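Thioesterase superfamily protein (Sulfolobus solfataricus, PDB 2GF6) probably hydrolyses fatty acyl-CoA thioesters, as a hotdog-fold member of the 4-hydroxybenzoyl-CoA thioesterase family, and binds coenzyme A. Local coordinates at residues F9-R14 with Y30-N35; E62-Y67 with E106-Q111; L77-N82 with F95-D100; K89-E94 with T122-E127. One frame throughout, in Å; residues are numbered along the deposited sequence.

Contact 1 of 4, residues F9-R14 with Y30-N35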
# COMPACT_ATOMS: atom_id res chain seq x y z
N PHE A 9 -17.99 12.57 4.42
CA PHE A 9 -17.74 11.27 3.81
C PHE A 9 -17.67 10.18 4.87
O PHE A 9 -17.03 10.38 5.89
CB PHE A 9 -16.40 11.30 3.06
CG PHE A 9 -16.06 10.00 2.37
CD1 PHE A 9 -16.68 9.65 1.19
CD2 PHE A 9 -15.12 9.14 2.91
CE1 PHE A 9 -16.39 8.46 0.55
CE2 PHE A 9 -14.82 7.94 2.28
CZ PHE A 9 -15.47 7.60 1.09
N GLU A 10 -18.29 9.03 4.62
CA GLU A 10 -18.20 7.91 5.56
C GLU A 10 -17.48 6.72 4.97
O GLU A 10 -17.64 6.40 3.79
CB GLU A 10 -19.59 7.48 6.03
CG GLU A 10 -20.47 8.62 6.40
CD GLU A 10 -21.62 8.17 7.24
OE1 GLU A 10 -22.49 7.43 6.73
OE2 GLU A 10 -21.62 8.54 8.43
N ASP A 11 -16.68 6.06 5.82
CA ASP A 11 -15.88 4.91 5.41
C ASP A 11 -15.75 3.93 6.58
O ASP A 11 -16.19 4.22 7.68
CB ASP A 11 -14.50 5.37 4.91
CG ASP A 11 -14.04 4.59 3.67
OD1 ASP A 11 -14.34 3.38 3.58
OD2 ASP A 11 -13.41 5.21 2.77
N VAL A 12 -15.17 2.78 6.31
CA VAL A 12 -15.04 1.70 7.30
C VAL A 12 -13.60 1.17 7.24
O VAL A 12 -13.02 1.08 6.14
CB VAL A 12 -16.11 0.58 7.05
CG1 VAL A 12 -15.88 -0.10 5.70
CG2 VAL A 12 -16.12 -0.45 8.16
N VAL A 13 -13.02 0.90 8.40
CA VAL A 13 -11.65 0.42 8.47
C VAL A 13 -11.57 -1.05 8.06
O VAL A 13 -12.29 -1.89 8.59
CB VAL A 13 -11.01 0.63 9.88
CG1 VAL A 13 -9.53 0.17 9.90
CG2 VAL A 13 -11.06 2.11 10.29
N ARG A 14 -10.68 -1.32 7.11
CA ARG A 14 -10.58 -2.60 6.42
C ARG A 14 -9.25 -3.28 6.80
O ARG A 14 -8.35 -2.66 7.38
CB ARG A 14 -10.65 -2.40 4.91
CG ARG A 14 -11.92 -2.89 4.25
CD ARG A 14 -13.08 -1.95 4.41
NE ARG A 14 -14.20 -2.30 3.52
CZ ARG A 14 -14.89 -1.43 2.79
NH1 ARG A 14 -14.62 -0.12 2.82
NH2 ARG A 14 -15.87 -1.88 2.01
N TYR A 30 -4.60 8.51 4.43
CA TYR A 30 -4.57 9.01 3.05
C TYR A 30 -5.68 8.40 2.25
O TYR A 30 -6.26 9.05 1.39
CB TYR A 30 -3.22 8.67 2.41
CG TYR A 30 -3.03 9.05 0.93
CD1 TYR A 30 -2.64 10.33 0.55
CD2 TYR A 30 -3.18 8.11 -0.07
CE1 TYR A 30 -2.47 10.67 -0.78
CE2 TYR A 30 -3.02 8.43 -1.40
CZ TYR A 30 -2.65 9.71 -1.76
OH TYR A 30 -2.44 10.03 -3.11
N ARG A 31 -5.98 7.14 2.50
CA ARG A 31 -7.06 6.51 1.79
C ARG A 31 -8.29 7.30 2.15
O ARG A 31 -9.07 7.64 1.31
CB ARG A 31 -7.24 5.03 2.15
CG ARG A 31 -8.27 4.32 1.24
CD ARG A 31 -8.38 2.82 1.43
NE ARG A 31 -9.18 2.43 2.59
CZ ARG A 31 -10.51 2.55 2.71
NH1 ARG A 31 -11.25 3.12 1.77
NH2 ARG A 31 -11.10 2.12 3.82
N PHE A 32 -8.45 7.60 3.43
CA PHE A 32 -9.70 8.20 3.86
C PHE A 32 -9.85 9.63 3.32
O PHE A 32 -10.93 10.00 2.88
CB PHE A 32 -9.82 8.22 5.38
CG PHE A 32 -9.59 6.88 6.03
CD1 PHE A 32 -10.14 5.72 5.50
CD2 PHE A 32 -8.81 6.78 7.17
CE1 PHE A 32 -9.94 4.48 6.11
CE2 PHE A 32 -8.58 5.56 7.77
CZ PHE A 32 -9.15 4.40 7.25
N PHE A 33 -8.80 10.45 3.43
CA PHE A 33 -8.96 11.86 3.13
C PHE A 33 -8.99 12.10 1.60
O PHE A 33 -9.76 12.95 1.11
CB PHE A 33 -7.98 12.74 3.95
CG PHE A 33 -6.52 12.64 3.59
CD1 PHE A 33 -6.05 12.95 2.31
CD2 PHE A 33 -5.58 12.38 4.57
CE1 PHE A 33 -4.69 12.91 2.01
CE2 PHE A 33 -4.22 12.34 4.27
CZ PHE A 33 -3.78 12.62 2.99
N THR A 34 -8.25 11.26 0.86
CA THR A 34 -8.34 11.23 -0.62
C THR A 34 -9.76 10.93 -1.10
O THR A 34 -10.31 11.64 -1.92
CB THR A 34 -7.33 10.22 -1.20
OG1 THR A 34 -6.04 10.54 -0.69
CG2 THR A 34 -7.26 10.28 -2.76
N ASN A 35 -10.38 9.90 -0.54
CA ASN A 35 -11.77 9.64 -0.84
C ASN A 35 -12.63 10.84 -0.49
O ASN A 35 -13.53 11.21 -1.24
CB ASN A 35 -12.26 8.41 -0.08
CG ASN A 35 -11.67 7.11 -0.60
OD1 ASN A 35 -11.24 7.02 -1.76
ND2 ASN A 35 -11.65 6.10 0.26
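Asp11 on strand 8-12 and Arg31 on helix 26-45 meet with their flat groups almost perpendicular, the carboxylate and guanidinium planes 85° apart. The salt bridge runs from Arg31 NH1 to Asp11 OD2 at 3.2 Å. As hydrogen bonds, this pair and Arg31 NH2 to Asp11 OD1 are both weak. Arg31 reaches across with CG anti to its backbone N and a bend at chi3 (79°), while its NE turns to Asp17. Asn35 ND2 also donates to Asp11 OD2, at 3.2 Å. It meets the oxygen nearly along the C-O axis and roughly in its own amide plane. Asn35 OD1 is bonded to Tyr16 of the second subunit. Val12 N donates to the anti lone pair of Asp11 OD1 at 2.9 Å, which helps fix the carboxylate. Two residues earlier on the strand, the Phe9 ring brings CZ to 3.5 Å from Asn35 CB, with ring and amide planes 52° apart. This packing seats the strand against the central helix of the hotdog fold. Arg14 NH1 stands 4.3 Å from Arg31 NH2, and both salt-bridge Asp11. An alanine in place of Asp11 would remove the carboxylate that the arginines share with Asn35 ND2, and their close approach would probably be less well compensated. Two arginines this close would probably favour the ionised acid, with Asp17 and, for Arg14 NE, Glu38 of the second subunit balancing further charge.

Contact 2 of 4, residues E62-Y67 with E106-Q111. With COA (coenzyme A), chain F.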
# COMPACT_ATOMS: atom_id res chain seq x y z
N GLU A 62 2.15 19.67 1.05
CA GLU A 62 2.39 19.62 2.47
C GLU A 62 1.31 18.80 3.08
O GLU A 62 0.16 18.90 2.64
CB GLU A 62 2.37 21.03 3.08
CG GLU A 62 2.64 20.99 4.59
CD GLU A 62 2.75 22.34 5.23
OE1 GLU A 62 2.84 23.33 4.45
OE2 GLU A 62 2.73 22.38 6.50
N SER A 63 1.65 18.00 4.10
CA SER A 63 0.65 17.23 4.84
C SER A 63 0.91 17.30 6.33
O SER A 63 2.03 17.39 6.75
CB SER A 63 0.57 15.77 4.38
OG SER A 63 1.85 15.14 4.38
N HIS A 64 -0.17 17.29 7.09
CA HIS A 64 -0.10 17.30 8.51
C HIS A 64 -1.26 16.54 9.13
O HIS A 64 -2.39 16.68 8.67
CB HIS A 64 -0.15 18.73 9.01
CG HIS A 64 0.05 18.84 10.48
ND1 HIS A 64 -0.96 19.23 11.34
CD2 HIS A 64 1.10 18.51 11.26
CE1 HIS A 64 -0.50 19.21 12.58
NE2 HIS A 64 0.74 18.75 12.57
N ALA A 65 -0.97 15.78 10.19
CA ALA A 65 -2.00 15.09 10.97
C ALA A 65 -1.62 14.91 12.45
O ALA A 65 -0.45 14.77 12.79
CB ALA A 65 -2.35 13.70 10.34
N ILE A 66 -2.63 14.92 13.31
CA ILE A 66 -2.54 14.59 14.72
C ILE A 66 -3.51 13.42 14.97
O ILE A 66 -4.68 13.48 14.59
CB ILE A 66 -2.92 15.80 15.61
CG1 ILE A 66 -1.89 16.92 15.47
CG2 ILE A 66 -3.02 15.42 17.10
CD1 ILE A 66 -2.42 18.32 15.93
N TYR A 67 -3.02 12.37 15.61
CA TYR A 67 -3.76 11.15 15.81
C TYR A 67 -4.09 11.04 17.29
O TYR A 67 -3.26 10.60 18.08
CB TYR A 67 -2.93 9.96 15.36
CG TYR A 67 -2.35 10.13 13.97
CD1 TYR A 67 -1.13 10.75 13.78
CD2 TYR A 67 -3.02 9.66 12.85
CE1 TYR A 67 -0.59 10.91 12.51
CE2 TYR A 67 -2.49 9.83 11.55
CZ TYR A 67 -1.27 10.44 11.39
OH TYR A 67 -0.72 10.61 10.13
N GLU A 106 -7.19 14.69 13.33
CA GLU A 106 -7.33 15.94 12.55
C GLU A 106 -6.08 16.27 11.73
O GLU A 106 -4.97 15.89 12.08
CB GLU A 106 -7.67 17.10 13.46
CG GLU A 106 -6.70 17.30 14.60
CD GLU A 106 -7.17 18.37 15.54
OE1 GLU A 106 -7.47 19.48 15.04
OE2 GLU A 106 -7.25 18.11 16.75
N GLY A 107 -6.26 17.00 10.63
CA GLY A 107 -5.13 17.30 9.77
C GLY A 107 -5.45 18.18 8.60
O GLY A 107 -6.52 18.76 8.54
N TYR A 108 -4.50 18.28 7.67
CA TYR A 108 -4.75 18.96 6.42
C TYR A 108 -3.78 18.44 5.41
O TYR A 108 -2.75 17.91 5.75
CB TYR A 108 -4.59 20.47 6.59
CG TYR A 108 -3.20 20.95 6.97
CD1 TYR A 108 -2.15 20.99 6.03
CD2 TYR A 108 -2.92 21.37 8.28
CE1 TYR A 108 -0.87 21.43 6.40
CE2 TYR A 108 -1.65 21.80 8.64
CZ TYR A 108 -0.64 21.83 7.70
OH TYR A 108 0.58 22.24 8.08
N VAL A 109 -4.15 18.56 4.14
CA VAL A 109 -3.18 18.48 3.05
C VAL A 109 -3.37 19.74 2.25
O VAL A 109 -4.48 20.24 2.11
CB VAL A 109 -3.35 17.23 2.10
CG1 VAL A 109 -3.46 15.98 2.90
CG2 VAL A 109 -4.54 17.34 1.23
N ILE A 110 -2.28 20.23 1.73
CA ILE A 110 -2.28 21.37 0.88
C ILE A 110 -1.99 20.91 -0.53
O ILE A 110 -1.00 20.25 -0.81
CB ILE A 110 -1.28 22.37 1.39
CG1 ILE A 110 -1.81 22.92 2.73
CG2 ILE A 110 -0.97 23.41 0.31
CD1 ILE A 110 -1.02 23.98 3.33
N GLN A 111 -2.88 21.30 -1.44
CA GLN A 111 -2.75 20.91 -2.81
C GLN A 111 -2.61 22.09 -3.73
O GLN A 111 -3.20 23.13 -3.52
CB GLN A 111 -3.92 20.02 -3.21
CG GLN A 111 -3.68 18.66 -2.63
CD GLN A 111 -4.49 17.60 -3.26
OE1 GLN A 111 -5.69 17.49 -2.99
NE2 GLN A 111 -3.84 16.78 -4.08
N1A COA F . 3.56 16.35 20.14
C2A COA F . 4.36 16.46 21.27
N3A COA F . 4.05 15.75 22.41
C4A COA F . 2.96 14.95 22.44
C5A COA F . 2.14 14.83 21.33
C6A COA F . 2.44 15.53 20.17
N6A COA F . 1.66 15.39 19.10
N7A COA F . 1.14 13.99 21.64
C8A COA F . 1.30 13.57 22.90
N9A COA F . 2.43 14.16 23.42
C1B COA F . 2.92 14.09 24.81
C2B COA F . 1.85 14.44 25.83
O2B COA F . 1.85 15.81 26.15
C3B COA F . 2.23 13.58 27.00
O3B COA F . 3.28 14.18 27.71
P3B COA F . 3.05 14.50 29.27
O7A COA F . 4.30 15.18 29.77
O8A COA F . 2.79 13.20 30.03
O9A COA F . 1.88 15.47 29.34
C4B COA F . 2.77 12.32 26.35
O4B COA F . 3.35 12.77 25.14
C5B COA F . 1.66 11.31 26.07
O5B COA F . 0.46 11.95 25.69
P1A COA F . -0.93 11.50 26.36
O1A COA F . -2.10 12.13 25.62
O2A COA F . -0.97 11.85 27.82
O3A COA F . -0.93 9.90 26.06
P2A COA F . -2.14 8.89 26.43
O4A COA F . -3.42 9.65 26.66
O5A COA F . -1.72 8.03 27.61
O6A COA F . -2.32 7.96 25.15
CBP COA F . -2.58 7.52 22.89
CCP COA F . -1.83 8.36 23.90
CDP COA F . -4.07 7.44 23.27
CEP COA F . -1.96 6.13 22.92
CAP COA F . -2.50 8.23 21.54
OAP COA F . -3.24 9.42 21.59
C9P COA F . -3.03 7.40 20.41
O9P COA F . -3.54 6.12 20.59
N8P COA F . -2.97 7.97 19.23
C7P COA F . -3.43 7.27 18.06
C6P COA F . -2.28 6.48 17.49
C5P COA F . -2.62 6.15 16.07
O5P COA F . -3.66 5.55 15.79
N4P COA F . -1.74 6.60 15.21
C3P COA F . -1.04 5.74 14.31
C2P COA F . -1.74 5.75 12.97
S1P COA F . -0.81 6.55 11.66
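His64 lays its CB over one face of the Tyr108 ring, 3.6 Å from the ring centroid, in a CH-pi contact. The imidazole continues obliquely past Tyr108 CE2. Tyr108 CG takes the crowded position between backbone N and carbonyl carbon (chi1 63°), which places the ring across His64 and sends its hydroxyl to Glu62. Tyr108 OH donates to Glu62 OE2 at 2.7 Å, coming from above the carboxylate plane. Glu62 reaches that point with an extended chain. Its OE2 is also bonded to His64 of the third subunit, and its OE1 to the adenine amino group N6A of a coenzyme A. A leucine in place of Tyr108 would lose the hydroxyl and the ring face, and would probably leave the Glu62 carboxylate less firmly placed for the adenine. The strands are antiparallel neighbours in the hotdog sheet. Strand 56-67 also pairs with a strand of the third subunit, so the sheet continues across the interface. His64 and Tyr108 form a hydrogen-bonded pair, with Tyr108 N to His64 O at 2.8 Å. Ile66 and Glu106 form another, with Ile66 N to Glu106 O at 2.8 Å. Between them Gly107 faces Ala65 with CA atoms 4.0 Å apart. A beta carbon on Gly107 would clash with His64 O. At the strand end Tyr67 O accepts from N8P of another coenzyme A, not the one at Glu62, at 2.9 Å. The thiol sulfur S1P of this second molecule sits over one face of the Tyr67 ring, 3.7 Å from CE2.

Contact 3 of 4, residues L77-N82 with F95-D100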
# COMPACT_ATOMS: atom_id res chain seq x y z
N LEU A 77 -16.20 5.28 10.16
CA LEU A 77 -15.62 6.61 10.31
C LEU A 77 -16.38 7.64 9.49
O LEU A 77 -16.98 7.32 8.47
CB LEU A 77 -14.16 6.61 9.87
CG LEU A 77 -13.28 5.51 10.45
CD1 LEU A 77 -11.93 5.63 9.87
CD2 LEU A 77 -13.21 5.56 11.96
N THR A 78 -16.36 8.87 9.96
CA THR A 78 -16.94 9.99 9.26
C THR A 78 -15.80 10.97 9.11
O THR A 78 -15.16 11.33 10.08
CB THR A 78 -18.12 10.59 10.07
OG1 THR A 78 -19.21 9.66 10.11
CG2 THR A 78 -18.60 11.91 9.47
N VAL A 79 -15.49 11.36 7.88
CA VAL A 79 -14.53 12.41 7.63
C VAL A 79 -15.33 13.70 7.33
O VAL A 79 -16.27 13.69 6.55
CB VAL A 79 -13.56 12.05 6.46
CG1 VAL A 79 -12.37 12.99 6.42
CG2 VAL A 79 -13.10 10.59 6.57
N LEU A 80 -14.93 14.78 8.00
CA LEU A 80 -15.43 16.14 7.79
C LEU A 80 -14.37 16.96 7.06
O LEU A 80 -13.24 17.04 7.50
CB LEU A 80 -15.78 16.79 9.13
CG LEU A 80 -16.67 15.98 10.08
CD1 LEU A 80 -17.02 16.74 11.32
CD2 LEU A 80 -17.95 15.56 9.39
N LEU A 81 -14.75 17.59 5.95
CA LEU A 81 -13.82 18.39 5.17
C LEU A 81 -14.09 19.89 5.28
O LEU A 81 -15.24 20.32 5.24
CB LEU A 81 -13.88 17.98 3.70
CG LEU A 81 -12.66 18.31 2.84
CD1 LEU A 81 -11.45 17.43 3.20
CD2 LEU A 81 -13.02 18.12 1.39
N ASN A 82 -13.02 20.66 5.37
CA ASN A 82 -13.09 22.11 5.29
C ASN A 82 -12.06 22.64 4.30
O ASN A 82 -10.93 22.90 4.67
CB ASN A 82 -12.83 22.72 6.67
CG ASN A 82 -13.04 24.24 6.70
OD1 ASN A 82 -14.12 24.71 6.42
ND2 ASN A 82 -12.00 25.00 7.07
N PHE A 95 -9.22 18.49 7.61
CA PHE A 95 -10.13 17.37 7.85
C PHE A 95 -10.12 16.91 9.30
O PHE A 95 -9.13 17.09 9.99
CB PHE A 95 -9.80 16.19 6.93
CG PHE A 95 -8.46 15.56 7.20
CD1 PHE A 95 -8.30 14.63 8.24
CD2 PHE A 95 -7.34 15.85 6.40
CE1 PHE A 95 -7.06 14.04 8.50
CE2 PHE A 95 -6.10 15.25 6.66
CZ PHE A 95 -5.97 14.34 7.72
N LYS A 96 -11.25 16.35 9.73
CA LYS A 96 -11.38 15.69 11.03
C LYS A 96 -11.93 14.32 10.78
O LYS A 96 -12.79 14.14 9.91
CB LYS A 96 -12.36 16.43 11.93
CG LYS A 96 -12.03 17.90 12.14
CD LYS A 96 -13.03 18.59 13.05
CE LYS A 96 -12.52 19.98 13.45
NZ LYS A 96 -13.35 20.57 14.54
N VAL A 97 -11.44 13.34 11.54
CA VAL A 97 -12.04 12.00 11.54
C VAL A 97 -12.77 11.77 12.86
O VAL A 97 -12.24 12.04 13.94
CB VAL A 97 -11.01 10.90 11.30
CG1 VAL A 97 -11.69 9.51 11.23
CG2 VAL A 97 -10.25 11.16 10.01
N LEU A 98 -14.00 11.28 12.76
CA LEU A 98 -14.80 10.94 13.95
C LEU A 98 -15.12 9.45 13.98
O LEU A 98 -15.21 8.79 12.94
CB LEU A 98 -16.12 11.71 13.98
CG LEU A 98 -16.13 13.21 14.22
CD1 LEU A 98 -15.38 13.94 13.15
CD2 LEU A 98 -17.57 13.65 14.24
N LYS A 99 -15.32 8.95 15.18
CA LYS A 99 -15.74 7.58 15.37
C LYS A 99 -16.75 7.57 16.50
O LYS A 99 -16.48 8.08 17.58
CB LYS A 99 -14.54 6.72 15.70
CG LYS A 99 -14.86 5.27 15.70
CD LYS A 99 -13.69 4.49 16.22
CE LYS A 99 -13.96 3.89 17.58
NZ LYS A 99 -12.92 2.84 17.90
N ASP A 100 -17.92 7.02 16.23
CA ASP A 100 -19.05 7.12 17.14
C ASP A 100 -19.16 8.57 17.62
O ASP A 100 -19.34 8.83 18.81
CB ASP A 100 -18.89 6.18 18.35
CG ASP A 100 -18.58 4.73 17.96
OD1 ASP A 100 -19.26 4.17 17.06
OD2 ASP A 100 -17.67 4.14 18.57
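This contact is part of the beta hairpin formed by strands 76-85 and 90-99. Thr78 with Leu98 and Leu80 with Lys96 are hydrogen-bonded pairs. Leu98 N reaches Thr78 O at 2.9 Å, and Leu80 N reaches Lys96 O at 2.9 Å with a nearly straight bond (171°). Val79 with Val97 and Leu81 with Phe95 are the non-hydrogen-bonded pairs. There the strands also meet through CA-H...O contacts, such as Phe95 CA to Leu80 O at 3.1 Å. On the face of Leu80 and Leu98 the two leucines cross at about a right angle, methyl to methyl, with Leu80 CD1 3.7 Å from Leu98 CD1. On the face of Val79 and Phe95 the two side chains lie side by side and point the same way, Val79 CG1 being 4.1 Å from Phe95 CB. The crowded chi1 of Phe95 (66°) turns its ring away from strand 76-85. Leu77 CB meets Val97 CG1 at 4.0 Å. Val79 and Leu81 pack on helix 26-45 through Thr36, and the Phe95 ring meets that of Phe33 on the same helix. Strand 8-12 bonds to the outer edge of strand 76-85, and strand 102-115 to the far edge of strand 90-99.

Contact 4 of 4, residues K89-E94 with T122-E127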
# COMPACT_ATOMS: atom_id res chain seq x y z
N LYS A 89 -4.32 29.24 -6.89
CA LYS A 89 -3.80 27.95 -7.28
C LYS A 89 -3.58 26.91 -6.20
O LYS A 89 -3.24 25.78 -6.55
CB LYS A 89 -2.48 28.14 -8.05
CG LYS A 89 -1.38 28.80 -7.30
CD LYS A 89 -0.11 28.90 -8.15
CE LYS A 89 -0.27 29.81 -9.33
NZ LYS A 89 1.06 30.01 -10.03
N THR A 90 -3.80 27.27 -4.94
CA THR A 90 -3.53 26.38 -3.80
C THR A 90 -4.76 26.28 -2.88
O THR A 90 -5.44 27.28 -2.62
CB THR A 90 -2.39 26.93 -2.99
OG1 THR A 90 -1.22 27.00 -3.81
CG2 THR A 90 -2.11 26.05 -1.86
N ILE A 91 -5.03 25.07 -2.41
CA ILE A 91 -6.13 24.81 -1.47
C ILE A 91 -5.59 24.03 -0.30
O ILE A 91 -4.77 23.16 -0.50
CB ILE A 91 -7.20 23.93 -2.12
CG1 ILE A 91 -7.78 24.63 -3.34
CG2 ILE A 91 -8.34 23.63 -1.11
CD1 ILE A 91 -8.59 23.70 -4.23
N LYS A 92 -6.08 24.33 0.90
CA LYS A 92 -5.76 23.60 2.09
C LYS A 92 -7.01 22.84 2.48
O LYS A 92 -8.01 23.44 2.84
CB LYS A 92 -5.39 24.55 3.22
CG LYS A 92 -5.12 23.90 4.55
CD LYS A 92 -4.71 24.99 5.53
CE LYS A 92 -4.29 24.41 6.86
NZ LYS A 92 -4.33 25.50 7.86
N PHE A 93 -6.95 21.52 2.39
CA PHE A 93 -8.05 20.66 2.70
C PHE A 93 -7.86 20.22 4.12
O PHE A 93 -7.08 19.32 4.37
CB PHE A 93 -8.04 19.44 1.77
CG PHE A 93 -8.51 19.73 0.37
CD1 PHE A 93 -9.84 19.99 0.13
CD2 PHE A 93 -7.62 19.73 -0.71
CE1 PHE A 93 -10.29 20.25 -1.16
CE2 PHE A 93 -8.07 19.99 -1.99
CZ PHE A 93 -9.41 20.25 -2.22
N GLU A 94 -8.51 20.92 5.05
CA GLU A 94 -8.52 20.55 6.49
C GLU A 94 -9.52 19.43 6.71
O GLU A 94 -10.58 19.43 6.09
CB GLU A 94 -8.93 21.75 7.34
CG GLU A 94 -8.15 23.05 7.10
CD GLU A 94 -8.54 24.18 8.08
OE1 GLU A 94 -9.72 24.30 8.49
OE2 GLU A 94 -7.65 24.97 8.44
N THR A 122 0.09 26.44 -11.67
CA THR A 122 -0.68 27.19 -12.64
C THR A 122 -2.01 27.65 -12.00
O THR A 122 -2.55 26.97 -11.15
CB THR A 122 -0.93 26.36 -13.89
OG1 THR A 122 -1.49 27.19 -14.91
CG2 THR A 122 -1.89 25.29 -13.62
N GLU A 123 -2.50 28.84 -12.37
CA GLU A 123 -3.78 29.35 -11.89
C GLU A 123 -4.89 28.37 -12.25
O GLU A 123 -4.92 27.85 -13.36
CB GLU A 123 -4.06 30.72 -12.53
CG GLU A 123 -5.43 31.29 -12.19
CD GLU A 123 -5.53 32.78 -12.41
OE1 GLU A 123 -4.79 33.53 -11.75
OE2 GLU A 123 -6.37 33.21 -13.23
N MSE A 124 -5.80 28.09 -11.31
CA MSE A 124 -6.98 27.26 -11.61
C MSE A 124 -7.91 27.97 -12.59
O MSE A 124 -8.17 29.15 -12.45
CB MSE A 124 -7.75 26.95 -10.35
CG MSE A 124 -6.99 26.06 -9.48
SE MSE A 124 -8.08 25.47 -8.00
CE MSE A 124 -7.23 26.57 -6.55
N PRO A 125 -8.39 27.25 -13.60
CA PRO A 125 -9.27 27.91 -14.55
C PRO A 125 -10.48 28.50 -13.84
O PRO A 125 -10.85 28.03 -12.76
CB PRO A 125 -9.72 26.76 -15.47
CG PRO A 125 -8.71 25.74 -15.34
CD PRO A 125 -8.12 25.86 -13.98
N LYS A 126 -11.11 29.49 -14.46
CA LYS A 126 -12.24 30.16 -13.82
C LYS A 126 -13.42 29.18 -13.78
O LYS A 126 -14.17 29.17 -12.81
CB LYS A 126 -12.58 31.49 -14.53
CG LYS A 126 -11.38 32.54 -14.62
CD LYS A 126 -11.25 33.58 -13.44
CE LYS A 126 -10.60 34.92 -13.96
NZ LYS A 126 -10.10 35.93 -12.92
N GLU A 127 -13.58 28.34 -14.81
CA GLU A 127 -14.55 27.25 -14.73
C GLU A 127 -14.52 26.67 -13.32
O GLU A 127 -15.52 26.69 -12.59
CB GLU A 127 -14.26 26.11 -15.73
CG GLU A 127 -14.72 24.69 -15.19
CD GLU A 127 -14.71 23.56 -16.23
OE1 GLU A 127 -15.32 23.74 -17.33
OE2 GLU A 127 -14.14 22.48 -15.91
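Ser87 OG is gripped by two backbone N-H groups at the start of segment 89-94, Lys89 N in a sound bond and Thr90 N in a weak one. Lys89 then reaches toward segment 122-127, where its NZ is held by a hydrogen bond to Ser121 OG. Its CG sits in the crowded position between backbone N and carbonyl carbon (chi1 61°), and the chain bends at chi3 (66°). This lays the lysine alongside the Thr122-Glu123 backbone. Lys89 CB is 3.3 Å from Thr122 O, and Lys89 CE is 3.9 Å from Glu123 N. Glu123 OE1 is held by Asn88. Thr90 lines the pocket of a bound coenzyme A and touches it. Ser87 and Lys89 also belong to a coenzyme A site, though that ligand is not bound to this chain in the model. The segments thus join the start of strand 90-99 in the hotdog sheet to the loop that leads into the C-terminal helix 126-132, where Pro125 is the N-cap. The apolar part rests on Met124, modelled as selenomethionine. Its chain is bent at chi3 (-107°), and the methyl does most of the touching. Met124 CE lies 3.7 Å from Lys89 C and 3.8 Å from Ile91 CG1. Ile91 CD1 comes up to the same methyl at 3.9 Å, and the two side chains cross at about a right angle. Met124 also packs on Met129 and Leu132 of the helix and on Phe58 of strand 56-67. Ile91 touches Leu132 as well.

All four contacts reach one antiparallel sheet, the hotdog sheet that wraps helix 26-45. Contact 1 comes first along the chain and ties that helix to strand 8-12. Contact 3 lies about 9 Å away between centres, because strands 8-12 and 76-85 are neighbours. In sequence contact 3 falls between the two segments of contact 2, and contact 4 alternates with both. Contacts 3 and 4 share strand 90-99 but sit about 23 Å apart, on opposite sides of the chain's centre. Contact 2 lies between them, joined to both through strand 102-115. Contact 2 reaches both coenzyme A pockets, with Tyr67 in one and Glu62 and Ile110 in the other, which contact 4 borders through Thr90.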